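Local structure of probable 2-oxoacid ferredoxin oxidoreductase, alpha chain (Thermoplasma acidophilum, 3JU3) at residues Ile16-Trp21 with Leu29-Asp34; Trp21-Gly26 with Gly100-Glu105; Glu33-Glu38 with Glu107-Ala112; Leu45-Phe50 with Gln81-Tyr86. The protein probably oxidises 2-oxoacids with coenzyme A and ferredoxin to give acyl-CoA and CO2, this chain being core domain II of its alpha subunit. All coordinates share one frame; numbering follows the deposited sequence.

Contact 1 (Ile16-Trp21 with Leu29-Asp34)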
loop_
_atom_site.group_PDB
_atom_site.type_symbol
_atom_site.label_atom_id
_atom_site.label_comp_id
_atom_site.label_asym_id
_atom_site.label_seq_id
_atom_site.Cartn_x
_atom_site.Cartn_y
_atom_site.Cartn_z
ATOM N N ILE A 16 -15.347 -13.770 19.993
ATOM C CA ILE A 16 -14.786 -12.638 19.236
ATOM C C ILE A 16 -15.417 -12.621 17.836
ATOM O O ILE A 16 -15.479 -13.667 17.162
ATOM C CB ILE A 16 -13.248 -12.776 19.044
ATOM C CG1 ILE A 16 -12.510 -12.675 20.398
ATOM C CG2 ILE A 16 -12.726 -11.689 18.026
ATOM C CD1 ILE A 16 -11.077 -13.245 20.404
ATOM N N THR A 17 -15.851 -11.438 17.388
ATOM C CA THR A 17 -16.264 -11.258 16.008
ATOM C C THR A 17 -15.290 -10.307 15.317
ATOM O O THR A 17 -15.286 -9.089 15.571
ATOM C CB THR A 17 -17.710 -10.680 15.973
ATOM O OG1 THR A 17 -18.597 -11.682 16.467
ATOM C CG2 THR A 17 -18.162 -10.255 14.530
ATOM N N PHE A 18 -14.443 -10.864 14.476
ATOM C CA PHE A 18 -13.541 -10.064 13.651
ATOM C C PHE A 18 -14.350 -9.443 12.511
ATOM O O PHE A 18 -15.332 -10.027 12.060
ATOM C CB PHE A 18 -12.432 -10.937 13.058
ATOM C CG PHE A 18 -11.425 -11.432 14.071
ATOM C CD1 PHE A 18 -10.496 -10.556 14.608
ATOM C CD2 PHE A 18 -11.400 -12.778 14.474
ATOM C CE1 PHE A 18 -9.533 -11.005 15.538
ATOM C CE2 PHE A 18 -10.443 -13.232 15.429
ATOM C CZ PHE A 18 -9.528 -12.360 15.934
ATOM N N VAL A 19 -13.952 -8.240 12.069
ATOM C CA VAL A 19 -14.523 -7.616 10.867
ATOM C C VAL A 19 -13.347 -7.221 9.996
ATOM O O VAL A 19 -12.395 -6.587 10.489
ATOM C CB VAL A 19 -15.318 -6.357 11.192
ATOM C CG1 VAL A 19 -16.013 -5.799 9.904
ATOM C CG2 VAL A 19 -16.348 -6.632 12.243
ATOM N N THR A 20 -13.392 -7.591 8.717
ATOM C CA THR A 20 -12.420 -7.098 7.785
ATOM C C THR A 20 -12.965 -7.152 6.352
ATOM O O THR A 20 -14.132 -7.530 6.125
ATOM C CB THR A 20 -11.039 -7.825 7.933
ATOM O OG1 THR A 20 -9.979 -6.948 7.480
ATOM C CG2 THR A 20 -11.007 -9.136 7.117
ATOM N N TRP A 21 -12.121 -6.751 5.415
ATOM C CA TRP A 21 -12.439 -6.716 4.004
ATOM C C TRP A 21 -11.072 -6.909 3.348
ATOM O O TRP A 21 -10.029 -6.779 3.986
ATOM C CB TRP A 21 -13.058 -5.358 3.610
ATOM C CG TRP A 21 -12.095 -4.202 3.829
ATOM C CD1 TRP A 21 -11.780 -3.592 5.024
ATOM C CD2 TRP A 21 -11.259 -3.599 2.849
ATOM N NE1 TRP A 21 -10.830 -2.623 4.821
ATOM C CE2 TRP A 21 -10.500 -2.608 3.492
ATOM C CE3 TRP A 21 -11.103 -3.780 1.466
ATOM C CZ2 TRP A 21 -9.599 -1.794 2.809
ATOM C CZ3 TRP A 21 -10.208 -2.974 0.789
ATOM C CH2 TRP A 21 -9.444 -2.006 1.470
ATOM N N LEU A 29 -8.675 -15.750 9.221
ATOM C CA LEU A 29 -9.227 -17.091 9.202
ATOM C C LEU A 29 -8.302 -18.110 9.877
ATOM O O LEU A 29 -8.778 -19.016 10.588
ATOM C CB LEU A 29 -9.631 -17.516 7.790
ATOM C CG LEU A 29 -10.894 -16.892 7.186
ATOM C CD1 LEU A 29 -11.053 -17.370 5.748
ATOM C CD2 LEU A 29 -12.188 -17.226 7.994
ATOM N N ASP A 30 -6.996 -17.951 9.678
ATOM C CA ASP A 30 -6.013 -18.714 10.445
ATOM C C ASP A 30 -5.994 -18.393 11.949
ATOM O O ASP A 30 -5.763 -19.298 12.751
ATOM C CB ASP A 30 -4.600 -18.488 9.899
ATOM C CG ASP A 30 -4.424 -19.000 8.488
ATOM O OD1 ASP A 30 -5.235 -19.830 8.004
ATOM O OD2 ASP A 30 -3.454 -18.546 7.852
ATOM N N VAL A 31 -6.182 -17.123 12.329
ATOM C CA VAL A 31 -6.208 -16.765 13.747
ATOM C C VAL A 31 -7.411 -17.423 14.419
ATOM O O VAL A 31 -7.324 -17.864 15.595
ATOM C CB VAL A 31 -6.226 -15.243 13.979
ATOM C CG1 VAL A 31 -6.358 -14.917 15.490
ATOM C CG2 VAL A 31 -4.962 -14.640 13.461
ATOM N N ILE A 32 -8.518 -17.470 13.686
ATOM C CA ILE A 32 -9.711 -18.234 14.092
ATOM C C ILE A 32 -9.361 -19.698 14.427
ATOM O O ILE A 32 -9.797 -20.225 15.483
ATOM C CB ILE A 32 -10.865 -18.074 13.075
ATOM C CG1 ILE A 32 -11.408 -16.635 13.195
ATOM C CG2 ILE A 32 -12.002 -19.133 13.294
ATOM C CD1 ILE A 32 -12.342 -16.217 12.155
ATOM N N GLU A 33 -8.583 -20.356 13.566
ATOM C CA GLU A 33 -8.254 -21.768 13.800
ATOM C C GLU A 33 -7.341 -21.941 15.008
ATOM O O GLU A 33 -7.566 -22.832 15.819
ATOM C CB GLU A 33 -7.667 -22.454 12.557
ATOM C CG GLU A 33 -8.636 -22.596 11.378
ATOM C CD GLU A 33 -10.012 -23.167 11.763
ATOM O OE1 GLU A 33 -10.158 -24.412 11.834
ATOM O OE2 GLU A 33 -10.954 -22.373 11.974
ATOM N N ASP A 34 -6.332 -21.072 15.130
ATOM C CA ASP A 34 -5.460 -21.040 16.313
ATOM C C ASP A 34 -6.231 -20.815 17.636
ATOM O O ASP A 34 -5.934 -21.448 18.658
ATOM C CB ASP A 34 -4.390 -19.962 16.142
ATOM C CG ASP A 34 -3.547 -20.178 14.918
ATOM O OD1 ASP A 34 -3.233 -21.339 14.585
ATOM O OD2 ASP A 34 -3.172 -19.176 14.281
#
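V31 is the first residue of helix 25-37 to meet F18 of strand 16-21 in this contact. It turns CG1 anti to the backbone N (chi1 176°), and that methyl comes within 4.1 Å of F18 CZ, the far end of the ring; the two side chains run at about a right angle. One residue on, I32 uses a flank instead of a tip. Its CG1 lies 4.1 Å from F18 CD2, with CE2 nearly as near, as the two side chains pass each other in opposite directions. The backbones stay well apart, F18 CA and I32 CA being 9.0 Å from each other, so the phenyl group spans the gap. Within the strand, I16 CG2 stands 3.7 Å above the ring plane, over its centre, while L35, A112 and L44 also touch F18. Strand 16-21 and helix 25-37 are the first two elements of a beta-alpha-beta unit completed by strand 42-47, and T17 to V19 also pair in parallel with a strand of a second subunit. Both partners of F18 offer carbon alone, at ordinary van der Waals spacing, and all three residues are buried; the association is therefore hydrophobic, resting on fit rather than on directed bonds.

Contact 2 (Trp21-Gly26 with Gly100-Glu105). With EDO (1,2-ethanediol), chain B.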
loop_
_atom_site.group_PDB
_atom_site.type_symbol
_atom_site.label_atom_id
_atom_site.label_comp_id
_atom_site.label_asym_id
_atom_site.label_seq_id
_atom_site.Cartn_x
_atom_site.Cartn_y
_atom_site.Cartn_z
ATOM N N TRP A 21 -12.121 -6.751 5.415
ATOM C CA TRP A 21 -12.439 -6.716 4.004
ATOM C C TRP A 21 -11.072 -6.909 3.348
ATOM O O TRP A 21 -10.029 -6.779 3.986
ATOM C CB TRP A 21 -13.058 -5.358 3.610
ATOM C CG TRP A 21 -12.095 -4.202 3.829
ATOM C CD1 TRP A 21 -11.780 -3.592 5.024
ATOM C CD2 TRP A 21 -11.259 -3.599 2.849
ATOM N NE1 TRP A 21 -10.830 -2.623 4.821
ATOM C CE2 TRP A 21 -10.500 -2.608 3.492
ATOM C CE3 TRP A 21 -11.103 -3.780 1.466
ATOM C CZ2 TRP A 21 -9.599 -1.794 2.809
ATOM C CZ3 TRP A 21 -10.208 -2.974 0.789
ATOM C CH2 TRP A 21 -9.444 -2.006 1.470
ATOM N N GLY A 22 -11.074 -7.192 2.064
ATOM C CA GLY A 22 -9.822 -7.190 1.325
ATOM C C GLY A 22 -8.819 -8.205 1.793
ATOM O O GLY A 22 -9.166 -9.345 2.078
ATOM N N SER A 23 -7.558 -7.771 1.901
ATOM C CA SER A 23 -6.452 -8.713 1.938
ATOM C C SER A 23 -6.260 -9.463 3.283
ATOM O O SER A 23 -5.621 -10.520 3.305
ATOM C CB SER A 23 -5.157 -7.999 1.536
ATOM O OG SER A 23 -4.752 -7.152 2.610
ATOM N N GLN A 24 -6.811 -8.939 4.382
ATOM C CA GLN A 24 -6.556 -9.536 5.711
ATOM C C GLN A 24 -7.494 -10.712 6.004
ATOM O O GLN A 24 -7.411 -11.359 7.077
ATOM C CB GLN A 24 -6.655 -8.471 6.809
ATOM C CG GLN A 24 -5.533 -7.453 6.747
ATOM C CD GLN A 24 -4.154 -8.140 6.718
ATOM O OE1 GLN A 24 -3.454 -8.070 5.723
ATOM N NE2 GLN A 24 -3.801 -8.830 7.793
ATOM N N LYS A 25 -8.333 -11.054 5.019
ATOM C CA LYS A 25 -9.280 -12.153 5.221
ATOM C C LYS A 25 -8.526 -13.390 5.647
ATOM O O LYS A 25 -8.881 -14.013 6.651
ATOM C CB LYS A 25 -10.146 -12.472 3.993
ATOM C CG LYS A 25 -11.068 -13.623 4.269
ATOM C CD LYS A 25 -12.069 -13.941 3.165
ATOM C CE LYS A 25 -11.574 -15.076 2.284
ATOM N NZ LYS A 25 -12.625 -15.565 1.339
ATOM N N GLY A 26 -7.527 -13.780 4.873
ATOM C CA GLY A 26 -6.833 -15.071 5.124
ATOM C C GLY A 26 -6.098 -15.133 6.474
ATOM O O GLY A 26 -6.219 -16.104 7.218
ATOM N N GLY A 100 4.698 -0.434 9.960
ATOM C CA GLY A 100 4.940 -0.339 8.524
ATOM C C GLY A 100 4.510 -1.549 7.724
ATOM O O GLY A 100 4.651 -1.565 6.488
ATOM N N ARG A 101 4.015 -2.567 8.458
ATOM C CA ARG A 101 3.493 -3.815 7.885
ATOM C C ARG A 101 2.191 -4.246 8.617
ATOM O O ARG A 101 1.929 -3.787 9.752
ATOM C CB ARG A 101 4.538 -4.922 8.044
ATOM C CG ARG A 101 5.089 -5.048 9.465
ATOM C CD ARG A 101 5.841 -6.360 9.653
ATOM N NE ARG A 101 6.376 -6.517 11.011
ATOM C CZ ARG A 101 5.660 -6.942 12.054
ATOM N NH1 ARG A 101 4.370 -7.250 11.895
ATOM N NH2 ARG A 101 6.226 -7.053 13.257
ATOM N N HIS A 102 1.397 -5.112 7.986
ATOM C CA HIS A 102 0.328 -5.808 8.702
ATOM C C HIS A 102 0.976 -6.626 9.815
ATOM O O HIS A 102 2.158 -6.992 9.705
ATOM C CB HIS A 102 -0.462 -6.732 7.767
ATOM C CG HIS A 102 -1.169 -6.012 6.663
ATOM N ND1 HIS A 102 -2.251 -5.188 6.886
ATOM C CD2 HIS A 102 -0.942 -5.985 5.328
ATOM C CE1 HIS A 102 -2.664 -4.689 5.735
ATOM N NE2 HIS A 102 -1.890 -5.158 4.773
HETATM N N MSE A 103 0.238 -6.882 10.892
HETATM C CA MSE A 103 0.744 -7.733 11.958
HETATM C C MSE A 103 0.842 -9.180 11.474
HETATM O O MSE A 103 0.138 -9.571 10.536
HETATM C CB MSE A 103 -0.190 -7.680 13.153
HETATM C CG MSE A 103 -0.007 -6.507 14.079
HETATM SE SE MSE A 103 -1.294 -6.751 15.549
HETATM C CE MSE A 103 -1.185 -4.935 16.276
ATOM N N THR A 104 1.710 -9.967 12.114
ATOM C CA THR A 104 1.735 -11.418 11.901
ATOM C C THR A 104 0.535 -12.118 12.604
ATOM O O THR A 104 -0.112 -11.530 13.478
ATOM C CB THR A 104 3.065 -12.036 12.374
ATOM O OG1 THR A 104 3.182 -11.883 13.793
ATOM C CG2 THR A 104 4.264 -11.356 11.684
ATOM N N GLU A 105 0.242 -13.360 12.206
ATOM C CA GLU A 105 -0.819 -14.147 12.842
ATOM C C GLU A 105 -0.639 -14.272 14.344
ATOM O O GLU A 105 -1.611 -14.209 15.096
ATOM C CB GLU A 105 -0.947 -15.534 12.216
ATOM C CG GLU A 105 -2.033 -15.601 11.156
ATOM C CD GLU A 105 -1.483 -15.478 9.748
ATOM O OE1 GLU A 105 -1.816 -16.342 8.906
ATOM O OE2 GLU A 105 -0.701 -14.530 9.475
HETATM C C1 EDO B . 3.506 -9.146 6.390
HETATM O O1 EDO B . 4.814 -8.570 6.319
HETATM C C2 EDO B . 3.208 -9.585 7.826
HETATM O O2 EDO B . 4.237 -9.146 8.733
HETATM O O HOH W 1 -1.474 -10.258 8.590
#
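Q24 lays its side-chain amide over one face of the H102 imidazole, OE1 standing 3.1 Å above the ring centre and the two planes only 18° apart. Q24 OE1 is 3.3 Å from H102 ND1, but at a poor angle, so this is a stack and not a hydrogen bond. A bend at chi2 (-52°) folds the glutamine so that its end comes over the ring. Its NE2 donates to a water at 2.8 Å, which donates to M103 O at 2.6 Å. H102 NE2 and S23 OG both bond to OD1 of N74 of a second subunit; with an alanine for the histidine, that oxygen would probably lose one partner and the Q24 amide the ring face that limits its turning. Further out, R101 NH1 reaches H102 O at 3.1 Å, tilted 27° from the carbonyl plane, and pairs with E107. T104 N-caps helix 105-117 and its N bonds to E107 OE1, the reciprocal arrangement of a capping box at a helix start beside a subunit interface.

Contact 3 (Glu33-Glu38 with Glu107-Ala112)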
loop_
_atom_site.group_PDB
_atom_site.type_symbol
_atom_site.label_atom_id
_atom_site.label_comp_id
_atom_site.label_asym_id
_atom_site.label_seq_id
_atom_site.Cartn_x
_atom_site.Cartn_y
_atom_site.Cartn_z
ATOM N N GLU A 33 -8.583 -20.356 13.566
ATOM C CA GLU A 33 -8.254 -21.768 13.800
ATOM C C GLU A 33 -7.341 -21.941 15.008
ATOM O O GLU A 33 -7.566 -22.832 15.819
ATOM C CB GLU A 33 -7.667 -22.454 12.557
ATOM C CG GLU A 33 -8.636 -22.596 11.378
ATOM C CD GLU A 33 -10.012 -23.167 11.763
ATOM O OE1 GLU A 33 -10.158 -24.412 11.834
ATOM O OE2 GLU A 33 -10.954 -22.373 11.974
ATOM N N ASP A 34 -6.332 -21.072 15.130
ATOM C CA ASP A 34 -5.460 -21.040 16.313
ATOM C C ASP A 34 -6.231 -20.815 17.636
ATOM O O ASP A 34 -5.934 -21.448 18.658
ATOM C CB ASP A 34 -4.390 -19.962 16.142
ATOM C CG ASP A 34 -3.547 -20.178 14.918
ATOM O OD1 ASP A 34 -3.233 -21.339 14.585
ATOM O OD2 ASP A 34 -3.172 -19.176 14.281
ATOM N N LEU A 35 -7.211 -19.916 17.619
ATOM C CA LEU A 35 -8.036 -19.660 18.813
ATOM C C LEU A 35 -8.797 -20.911 19.317
ATOM O O LEU A 35 -8.892 -21.145 20.520
ATOM C CB LEU A 35 -8.985 -18.461 18.561
ATOM C CG LEU A 35 -8.334 -17.069 18.599
ATOM C CD1 LEU A 35 -9.325 -16.049 17.998
ATOM C CD2 LEU A 35 -7.907 -16.657 20.027
ATOM N N LYS A 36 -9.336 -21.704 18.389
ATOM C CA LYS A 36 -10.046 -22.935 18.726
ATOM C C LYS A 36 -9.176 -23.827 19.615
ATOM O O LYS A 36 -9.677 -24.485 20.537
ATOM C CB LYS A 36 -10.404 -23.690 17.433
ATOM C CG LYS A 36 -11.656 -23.220 16.785
ATOM C CD LYS A 36 -11.825 -23.842 15.420
ATOM C CE LYS A 36 -12.822 -23.029 14.584
ATOM N NZ LYS A 36 -13.070 -23.702 13.269
ATOM N N GLU A 37 -7.869 -23.820 19.337
ATOM C CA GLU A 37 -6.905 -24.651 20.058
ATOM C C GLU A 37 -6.856 -24.303 21.535
ATOM O O GLU A 37 -6.544 -25.153 22.343
ATOM C CB GLU A 37 -5.508 -24.560 19.429
ATOM C CG GLU A 37 -5.435 -25.307 18.106
ATOM C CD GLU A 37 -4.060 -25.287 17.428
ATOM O OE1 GLU A 37 -3.012 -25.070 18.091
ATOM O OE2 GLU A 37 -4.034 -25.546 16.212
ATOM N N GLU A 38 -7.155 -23.049 21.857
ATOM C CA GLU A 38 -7.188 -22.570 23.225
ATOM C C GLU A 38 -8.605 -22.503 23.755
ATOM O O GLU A 38 -8.835 -21.918 24.830
ATOM C CB GLU A 38 -6.608 -21.157 23.313
ATOM C CG GLU A 38 -5.146 -21.088 23.276
ATOM C CD GLU A 38 -4.688 -19.670 23.356
ATOM O OE1 GLU A 38 -4.559 -19.149 24.492
ATOM O OE2 GLU A 38 -4.469 -19.076 22.286
ATOM N N GLU A 107 0.994 -12.061 16.168
ATOM C CA GLU A 107 0.737 -10.724 16.705
ATOM C C GLU A 107 -0.742 -10.420 16.764
ATOM O O GLU A 107 -1.215 -9.802 17.722
ATOM C CB GLU A 107 1.464 -9.646 15.905
ATOM C CG GLU A 107 2.942 -9.526 16.247
ATOM C CD GLU A 107 3.692 -8.606 15.303
ATOM O OE1 GLU A 107 3.067 -8.083 14.350
ATOM O OE2 GLU A 107 4.908 -8.406 15.517
ATOM N N ILE A 108 -1.471 -10.860 15.741
ATOM C CA ILE A 108 -2.903 -10.665 15.693
ATOM C C ILE A 108 -3.544 -11.479 16.829
ATOM O O ILE A 108 -4.393 -10.970 17.574
ATOM C CB ILE A 108 -3.525 -11.086 14.307
ATOM C CG1 ILE A 108 -3.013 -10.185 13.177
ATOM C CG2 ILE A 108 -5.076 -11.050 14.363
ATOM C CD1 ILE A 108 -3.492 -10.620 11.804
ATOM N N LEU A 109 -3.126 -12.739 16.943
ATOM C CA LEU A 109 -3.594 -13.636 18.011
ATOM C C LEU A 109 -3.382 -12.953 19.373
ATOM O O LEU A 109 -4.321 -12.845 20.190
ATOM C CB LEU A 109 -2.853 -14.978 17.921
ATOM C CG LEU A 109 -3.206 -16.165 18.810
ATOM C CD1 LEU A 109 -4.685 -16.408 18.752
ATOM C CD2 LEU A 109 -2.478 -17.411 18.320
ATOM N N LYS A 110 -2.174 -12.439 19.564
ATOM C CA LYS A 110 -1.800 -11.750 20.786
ATOM C C LYS A 110 -2.754 -10.612 21.111
ATOM O O LYS A 110 -3.287 -10.577 22.230
ATOM C CB LYS A 110 -0.353 -11.228 20.723
ATOM C CG LYS A 110 0.259 -10.952 22.098
ATOM C CD LYS A 110 1.726 -10.642 22.000
ATOM C CE LYS A 110 2.213 -10.076 23.313
ATOM N NZ LYS A 110 1.707 -8.684 23.481
ATOM N N SER A 111 -2.958 -9.694 20.150
ATOM C CA SER A 111 -3.809 -8.515 20.360
ATOM C C SER A 111 -5.230 -8.904 20.643
ATOM O O SER A 111 -5.915 -8.259 21.455
ATOM C CB SER A 111 -3.854 -7.614 19.128
ATOM O OG SER A 111 -2.572 -7.347 18.637
ATOM N N ALA A 112 -5.686 -9.904 19.896
ATOM C CA ALA A 112 -7.032 -10.449 20.008
ATOM C C ALA A 112 -7.349 -10.955 21.439
ATOM O O ALA A 112 -8.406 -10.649 22.019
ATOM C CB ALA A 112 -7.244 -11.572 18.967
#
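L109 reaches from helix 105-117 into the side of helix 25-37, where L35 and D34 receive its two methyls. CD1 lies 3.5 Å from L35 CD2, tighter than usual for two carbons, and 3.7 Å from L35 CG, the leucines sliding past each other in opposite directions. CD2 takes the other branch and rests 3.9 Å from D34 CB, so the aspartate contributes its methylene rather than its carboxylate. Extension of L109 CG anti to the backbone N (chi1 -174°) carries both methyls across. This is helix-helix packing within an alpha/beta fold: L35 and A112 both touch F18 of strand 16-21, which places the two helices on one side of the sheet. The backbones come close at this point, with L35 CA and L109 CA 7.5 Å apart. E38 borders the leucine pair, though its carboxylate is engaged in a salt bridge with K113. Within helix 105-117, S111 OG donates to E107 O at 3.0 Å, from the face of the carbonyl plane opposite to the one approached by S111 N.

Contact 4 (Leu45-Phe50 with Gln81-Tyr86)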
loop_
_atom_site.group_PDB
_atom_site.type_symbol
_atom_site.label_atom_id
_atom_site.label_comp_id
_atom_site.label_asym_id
_atom_site.label_seq_id
_atom_site.Cartn_x
_atom_site.Cartn_y
_atom_site.Cartn_z
ATOM N N LEU A 45 -16.942 -11.338 10.187
ATOM C CA LEU A 45 -17.873 -10.640 9.308
ATOM C C LEU A 45 -16.981 -10.068 8.217
ATOM O O LEU A 45 -16.145 -9.230 8.479
ATOM C CB LEU A 45 -18.632 -9.545 10.047
ATOM C CG LEU A 45 -19.418 -8.508 9.240
ATOM C CD1 LEU A 45 -20.515 -9.224 8.551
ATOM C CD2 LEU A 45 -20.025 -7.429 10.186
ATOM N N TYR A 46 -17.164 -10.558 7.004
ATOM C CA TYR A 46 -16.320 -10.189 5.882
ATOM C C TYR A 46 -17.147 -9.329 4.935
ATOM O O TYR A 46 -18.175 -9.773 4.422
ATOM C CB TYR A 46 -15.861 -11.461 5.178
ATOM C CG TYR A 46 -15.004 -11.235 3.984
ATOM C CD1 TYR A 46 -13.759 -10.636 4.086
ATOM C CD2 TYR A 46 -15.442 -11.632 2.739
ATOM C CE1 TYR A 46 -12.997 -10.440 2.968
ATOM C CE2 TYR A 46 -14.717 -11.428 1.648
ATOM C CZ TYR A 46 -13.500 -10.845 1.754
ATOM O OH TYR A 46 -12.795 -10.712 0.597
ATOM N N LEU A 47 -16.682 -8.102 4.711
ATOM C CA LEU A 47 -17.346 -7.201 3.778
ATOM C C LEU A 47 -16.729 -7.386 2.394
ATOM O O LEU A 47 -15.510 -7.274 2.218
ATOM C CB LEU A 47 -17.217 -5.757 4.246
ATOM C CG LEU A 47 -17.665 -5.583 5.711
ATOM C CD1 LEU A 47 -17.475 -4.148 6.243
ATOM C CD2 LEU A 47 -19.126 -6.080 5.952
ATOM N N LYS A 48 -17.577 -7.702 1.434
ATOM C CA LYS A 48 -17.139 -7.927 0.070
ATOM C C LYS A 48 -17.077 -6.587 -0.695
ATOM O O LYS A 48 -17.976 -5.751 -0.604
ATOM C CB LYS A 48 -18.139 -8.858 -0.618
ATOM C CG LYS A 48 -18.214 -10.194 0.050
ATOM C CD LYS A 48 -19.084 -11.089 -0.779
ATOM C CE LYS A 48 -19.187 -12.436 -0.190
ATOM N NZ LYS A 48 -20.201 -13.133 -1.004
HETATM N N MSE A 49 -16.032 -6.414 -1.476
HETATM C CA MSE A 49 -15.806 -5.155 -2.183
HETATM C C MSE A 49 -16.719 -4.966 -3.398
HETATM O O MSE A 49 -17.498 -4.018 -3.443
HETATM C CB MSE A 49 -14.350 -5.035 -2.600
HETATM C CG MSE A 49 -13.443 -4.591 -1.466
HETATM SE SE MSE A 49 -11.608 -4.810 -2.058
HETATM C CE MSE A 49 -11.974 -6.538 -2.978
ATOM N N PHE A 50 -16.650 -5.814 -4.394
ATOM C CA PHE A 50 -17.338 -5.434 -5.654
ATOM C C PHE A 50 -18.522 -6.349 -5.947
ATOM O O PHE A 50 -18.956 -6.488 -7.071
ATOM C CB PHE A 50 -16.337 -5.427 -6.810
ATOM C CG PHE A 50 -15.182 -4.481 -6.588
ATOM C CD1 PHE A 50 -15.376 -3.102 -6.743
ATOM C CD2 PHE A 50 -13.946 -4.951 -6.185
ATOM C CE1 PHE A 50 -14.337 -2.207 -6.520
ATOM C CE2 PHE A 50 -12.880 -4.077 -5.960
ATOM C CZ PHE A 50 -13.072 -2.700 -6.136
ATOM N N GLN A 81 -15.028 2.848 10.156
ATOM C CA GLN A 81 -15.533 4.154 9.785
ATOM C C GLN A 81 -16.840 4.018 9.008
ATOM O O GLN A 81 -17.856 4.652 9.351
ATOM C CB GLN A 81 -14.500 4.971 9.011
ATOM C CG GLN A 81 -13.838 6.060 9.857
ATOM C CD GLN A 81 -12.668 6.715 9.131
ATOM O OE1 GLN A 81 -11.660 6.058 8.860
ATOM N NE2 GLN A 81 -12.795 8.010 8.823
HETATM N N MSE A 82 -16.838 3.183 7.997
HETATM C CA MSE A 82 -18.031 3.101 7.159
HETATM C C MSE A 82 -19.174 2.353 7.862
HETATM O O MSE A 82 -20.326 2.641 7.608
HETATM C CB MSE A 82 -17.689 2.548 5.772
HETATM C CG MSE A 82 -17.928 1.096 5.593
HETATM SE SE MSE A 82 -17.276 0.478 3.863
HETATM C CE MSE A 82 -15.884 -0.687 4.546
ATOM N N ILE A 83 -18.844 1.417 8.751
ATOM C CA ILE A 83 -19.827 0.676 9.542
ATOM C C ILE A 83 -20.558 1.641 10.466
ATOM O O ILE A 83 -21.786 1.565 10.598
ATOM C CB ILE A 83 -19.169 -0.454 10.350
ATOM C CG1 ILE A 83 -18.669 -1.550 9.397
ATOM C CG2 ILE A 83 -20.137 -1.066 11.420
ATOM C CD1 ILE A 83 -17.865 -2.664 10.076
ATOM N N LYS A 84 -19.804 2.523 11.112
ATOM C CA LYS A 84 -20.373 3.552 11.953
ATOM C C LYS A 84 -21.281 4.481 11.161
ATOM O O LYS A 84 -22.358 4.839 11.647
ATOM C CB LYS A 84 -19.283 4.377 12.665
ATOM C CG LYS A 84 -19.881 5.421 13.606
ATOM C CD LYS A 84 -18.853 5.961 14.578
ATOM C CE LYS A 84 -18.150 7.194 14.044
ATOM N NZ LYS A 84 -17.115 7.661 15.007
ATOM N N LEU A 85 -20.825 4.866 9.964
ATOM C CA LEU A 85 -21.553 5.791 9.102
ATOM C C LEU A 85 -22.915 5.186 8.814
ATOM O O LEU A 85 -23.940 5.834 9.021
ATOM C CB LEU A 85 -20.811 6.018 7.775
ATOM C CG LEU A 85 -21.623 6.762 6.702
ATOM C CD1 LEU A 85 -21.812 8.222 7.131
ATOM C CD2 LEU A 85 -21.002 6.680 5.291
ATOM N N TYR A 86 -22.915 3.939 8.338
ATOM C CA TYR A 86 -24.150 3.324 7.908
ATOM C C TYR A 86 -25.064 2.789 8.990
ATOM O O TYR A 86 -26.281 2.884 8.840
ATOM C CB TYR A 86 -23.926 2.251 6.859
ATOM C CG TYR A 86 -23.457 2.758 5.547
ATOM C CD1 TYR A 86 -24.321 3.445 4.688
ATOM C CD2 TYR A 86 -22.152 2.540 5.134
ATOM C CE1 TYR A 86 -23.884 3.881 3.427
ATOM C CE2 TYR A 86 -21.693 2.982 3.860
ATOM C CZ TYR A 86 -22.569 3.663 3.027
ATOM O OH TYR A 86 -22.135 4.109 1.795
#
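M82, a selenomethionine whose end meets L47, accepts a bond at its backbone O from Y86 N, 3.0 Å away, an ordinary turn of helix 79-87. That helix packs against the sheet of an alpha/beta domain: I83 touches V19 as well as L47, and V19 and L47 belong to neighbouring parallel strands. L47 holds CG anti to its carbonyl carbon (chi1 -52°) and CD1 extended beyond it (chi2 177°), which together bring CD1 to the helix. L47 and M82 reach toward each other tip to tip, CD1 to CE being 4.2 Å, and a bend at chi3 (115°) sets the end of the selenomethionine. M82 also packs on F50 of a second subunit, and Y86 stacks on F53 of that same chain, so the helix serves the core and the interface together. Across the strand-helix gap the contact is wholly apolar. L47 CD1 lies 4.1 Å from I83 CD1, and the two methyls that flank it, I83 CD1 and M82 CE, are 6.2 Å from each other.

How the contacts relate
Contacts 1, 2 and 3 all draw on helix 25-37: contact 2 at its start, contact 1 along its middle and contact 3 at its end. The centres of contacts 1 and 3 are about 9 Å apart, and F18 and V31 of the former pack against A112 and I108 of the latter. Contact 2, its centre about 11 Å from that of contact 1, shares W21 with it and leads into helix 105-117. Contact 4 follows contact 1 in the chain, both its segments falling between those of contacts 2 and 3; strand 42-47 lies beside strand 16-21, whereas contact 3 is about 23 Å away between centres. Contacts 1, 2 and 4 also border a second subunit.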